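Long-range contact in listeriolysin O (Listeria monocytogenes, PDB 4CDB), which binds cholesterol-containing host membranes and, after a major conformational change, inserts and assembles into an oligomeric pore that lyses the cell: residues 75-80 with 347-352. Sequence-based numbering, arbitrary orientation.
Sequences ADIQVV and IAYTTN. With NA (sodium ion), chain N.
The carbonyl oxygen of Gln78's side chain, OE1, is gripped from several directions: a sodium ion binds it at 2.9 Å, Lys214 donates a hydrogen bond to it, and a water bridges it to Ile347 O on the partner strand. That water lies 2.7 Å from Ile347 O and accepts from Val79 N. The Gln78 chain, bent at chi2 (-57°), places OE1 between this water and the ion; Tyr265 OH, Phe183 O and a second water complete the observed sodium site. Lysine and sodium would both be expected to polarise the amide carbonyl.

Next to this polar cluster, Ile77 and Tyr349 form an antiparallel hydrogen-bonded pair. Ile77 N lies 2.7 Å from Tyr349 O, and Tyr349 N returns the bond to Ile77 O at 3.0 Å. The side chains of the pair share one face of the sheet. CG of Tyr349 stands between its own backbone N and carbonyl carbon (chi1 65°), and the ring lies against Ile77, whose CB sits 3.7 Å from the ring centroid, over the face, in a CH-pi contact. The CG2 branch of Ile77 reaches on to CZ and OH, while CG2 of Val79 meets the ring edge at CD1. Beyond that edge a water joins the phenol OH to Gln78 O, holding the ring's tip to the backbone. At the other end, a further water accepts from Thr351 N and lies 2.8 Å from Ala75 O, where direct pairing has ceased.

The short, weakly bonded strand 77-78 thus joins the large antiparallel sheet through one hydrogen-bonded pair, supplemented by ring packing, waters and sodium-bound Gln78. Its partner, strand 345-353, also bonds to strand 252-260; Tyr349 packs on Ile255 and Val258 there, and Thr350 OG1 hydrogen-bonds to Ser256 OG.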
ATOM      1  N   ALA A  75       9.975 -13.611   1.847  1.00 52.98           N
ATOM      2  CA  ALA A  75      11.310 -14.084   2.192  1.00 50.62           C
ATOM      3  C   ALA A  75      12.153 -12.935   2.734  1.00 48.59           C
ATOM      4  O   ALA A  75      13.072 -13.145   3.525  1.00 49.96           O
ATOM      5  CB  ALA A  75      11.979 -14.712   0.980  1.00 51.80           C
ATOM      6  N   ASP A  76      11.833 -11.720   2.301  1.00 44.34           N
ATOM      7  CA  ASP A  76      12.535 -10.528   2.762  1.00 44.86           C
ATOM      8  C   ASP A  76      11.984 -10.040   4.098  1.00 39.80           C
ATOM      9  O   ASP A  76      10.828  -9.628   4.186  1.00 44.47           O
ATOM     10  CB  ASP A  76      12.423  -9.406   1.730  1.00 52.19           C
ATOM     11  CG  ASP A  76      13.046  -9.772   0.402  1.00 64.65           C
ATOM     12  OD1 ASP A  76      14.171 -10.317   0.400  1.00 69.60           O
ATOM     13  OD2 ASP A  76      12.410  -9.517  -0.642  1.00 71.43           O
ATOM     14  N   ILE A  77      12.819 -10.076   5.133  1.00 34.93           N
ATOM     15  CA  ILE A  77      12.416  -9.595   6.449  1.00 31.35           C
ATOM     16  C   ILE A  77      12.623  -8.088   6.519  1.00 32.86           C
ATOM     17  O   ILE A  77      13.683  -7.586   6.145  1.00 31.35           O
ATOM     18  CB  ILE A  77      13.239 -10.252   7.574  1.00 34.92           C
ATOM     19  CG1 ILE A  77      13.464 -11.739   7.284  1.00 39.01           C
ATOM     20  CG2 ILE A  77      12.565 -10.030   8.929  1.00 29.97           C
ATOM     21  CD1 ILE A  77      12.197 -12.557   7.229  1.00 43.44           C
ATOM     22  N   GLN A  78      11.611  -7.374   7.003  1.00 31.35           N
ATOM     23  CA  GLN A  78      11.683  -5.922   7.139  1.00 30.06           C
ATOM     24  C   GLN A  78      12.484  -5.512   8.373  1.00 34.75           C
ATOM     25  O   GLN A  78      12.623  -6.288   9.319  1.00 36.21           O
ATOM     26  CB  GLN A  78      10.274  -5.326   7.196  1.00 31.85           C
ATOM     27  CG  GLN A  78       9.457  -5.584   5.942  1.00 32.49           C
ATOM     28  CD  GLN A  78      10.139  -5.059   4.697  1.00 37.23           C
ATOM     29  OE1 GLN A  78      10.429  -3.868   4.596  1.00 37.31           O
ATOM     30  NE2 GLN A  78      10.422  -5.951   3.753  1.00 41.86           N
ATOM     31  N   VAL A  79      13.008  -4.290   8.360  1.00 35.24           N
ATOM     32  CA  VAL A  79      13.813  -3.793   9.468  1.00 37.16           C
ATOM     33  C   VAL A  79      13.149  -2.599  10.147  1.00 42.83           C
ATOM     34  O   VAL A  79      12.775  -1.632   9.483  1.00 44.02           O
ATOM     35  CB  VAL A  79      15.218  -3.361   8.990  1.00 38.52           C
ATOM     36  CG1 VAL A  79      16.002  -2.762  10.142  1.00 35.79           C
ATOM     37  CG2 VAL A  79      15.971  -4.534   8.382  1.00 38.64           C
ATOM     38  N   VAL A  80      12.996  -2.666  11.467  1.00 39.45           N
ATOM     39  CA  VAL A  80      12.552  -1.506  12.228  1.00 37.23           C
ATOM     40  C   VAL A  80      13.740  -0.563  12.384  1.00 39.09           C
ATOM     41  O   VAL A  80      14.730  -0.907  13.027  1.00 40.25           O
ATOM     42  CB  VAL A  80      12.001  -1.905  13.610  1.00 38.60           C
ATOM     43  CG1 VAL A  80      11.620  -0.666  14.413  1.00 35.79           C
ATOM     44  CG2 VAL A  80      10.806  -2.832  13.453  1.00 35.24           C
ATOM     45  N   ILE A 347      17.871  -2.145   5.556  1.00 27.57           N
ATOM     46  CA  ILE A 347      16.450  -1.921   5.320  1.00 31.65           C
ATOM     47  C   ILE A 347      15.695  -3.218   5.038  1.00 28.75           C
ATOM     48  O   ILE A 347      14.464  -3.246   5.054  1.00 35.77           O
ATOM     49  CB  ILE A 347      16.219  -0.919   4.167  1.00 32.08           C
ATOM     50  CG1 ILE A 347      17.008  -1.334   2.924  1.00 36.48           C
ATOM     51  CG2 ILE A 347      16.607   0.488   4.597  1.00 29.01           C
ATOM     52  CD1 ILE A 347      16.896  -0.346   1.775  1.00 38.50           C
ATOM     53  N   ALA A 348      16.440  -4.288   4.780  1.00 26.43           N
ATOM     54  CA  ALA A 348      15.856  -5.604   4.546  1.00 26.02           C
ATOM     55  C   ALA A 348      16.919  -6.681   4.702  1.00 30.09           C
ATOM     56  O   ALA A 348      18.106  -6.418   4.518  1.00 32.57           O
ATOM     57  CB  ALA A 348      15.242  -5.674   3.160  1.00 26.65           C
ATOM     58  N   TYR A 349      16.490  -7.893   5.038  1.00 26.55           N
ATOM     59  CA  TYR A 349      17.413  -9.014   5.145  1.00 26.17           C
ATOM     60  C   TYR A 349      16.734 -10.366   4.966  1.00 30.16           C
ATOM     61  O   TYR A 349      15.521 -10.492   5.136  1.00 29.95           O
ATOM     62  CB  TYR A 349      18.186  -8.964   6.468  1.00 24.22           C
ATOM     63  CG  TYR A 349      17.348  -9.128   7.721  1.00 32.22           C
ATOM     64  CD1 TYR A 349      16.684  -8.047   8.280  1.00 29.88           C
ATOM     65  CD2 TYR A 349      17.246 -10.360   8.358  1.00 30.30           C
ATOM     66  CE1 TYR A 349      15.925  -8.187   9.435  1.00 26.37           C
ATOM     67  CE2 TYR A 349      16.491 -10.512   9.511  1.00 30.53           C
ATOM     68  CZ  TYR A 349      15.833  -9.421  10.045  1.00 29.76           C
ATOM     69  OH  TYR A 349      15.080  -9.561  11.190  1.00 29.71           O
ATOM     70  N   THR A 350      17.526 -11.371   4.610  1.00 30.04           N
ATOM     71  CA  THR A 350      17.020 -12.727   4.443  1.00 30.85           C
ATOM     72  C   THR A 350      17.620 -13.631   5.513  1.00 33.31           C
ATOM     73  O   THR A 350      18.727 -13.379   5.998  1.00 31.72           O
ATOM     74  CB  THR A 350      17.367 -13.290   3.053  1.00 34.05           C
ATOM     75  OG1 THR A 350      18.782 -13.487   2.961  1.00 41.10           O
ATOM     76  CG2 THR A 350      16.917 -12.330   1.958  1.00 32.27           C
ATOM     77  N   THR A 351      16.895 -14.682   5.879  1.00 29.49           N
ATOM     78  CA  THR A 351      17.374 -15.617   6.889  1.00 33.74           C
ATOM     79  C   THR A 351      17.356 -17.056   6.383  1.00 35.31           C
ATOM     80  O   THR A 351      16.456 -17.453   5.642  1.00 33.73           O
ATOM     81  CB  THR A 351      16.543 -15.527   8.182  1.00 39.21           C
ATOM     82  OG1 THR A 351      15.149 -15.586   7.856  1.00 47.78           O
ATOM     83  CG2 THR A 351      16.828 -14.226   8.906  1.00 31.46           C
ATOM     84  N   ASN A 352      18.361 -17.829   6.785  1.00 31.39           N
ATOM     85  CA  ASN A 352      18.426 -19.248   6.455  1.00 35.27           C
ATOM     86  C   ASN A 352      18.440 -20.084   7.725  1.00 33.32           C
ATOM     87  O   ASN A 352      19.118 -19.735   8.692  1.00 34.05           O
ATOM     88  CB  ASN A 352      19.679 -19.563   5.636  1.00 41.34           C
ATOM     89  CG  ASN A 352      19.641 -18.965   4.242  1.00 46.25           C
ATOM     90  OD1 ASN A 352      18.792 -18.131   3.932  1.00 47.29           O
ATOM     91  ND2 ASN A 352      20.572 -19.387   3.395  1.00 50.98           N
TER
HETATM   92 NA    NA N1539       7.994  -2.395   5.331  1.00 56.28          NA
HETATM   93  O   HOH W   1      14.278 -14.981   5.203  1.00 32.71           O
HETATM   94  O   HOH W   2      13.560  -7.330  11.665  1.00 32.37           O
HETATM   95  O   HOH W   3      12.105  -2.420   6.062  1.00 42.88           O
HETATM   96  O   HOH W   4       8.265  -3.087   2.867  1.00 40.98           O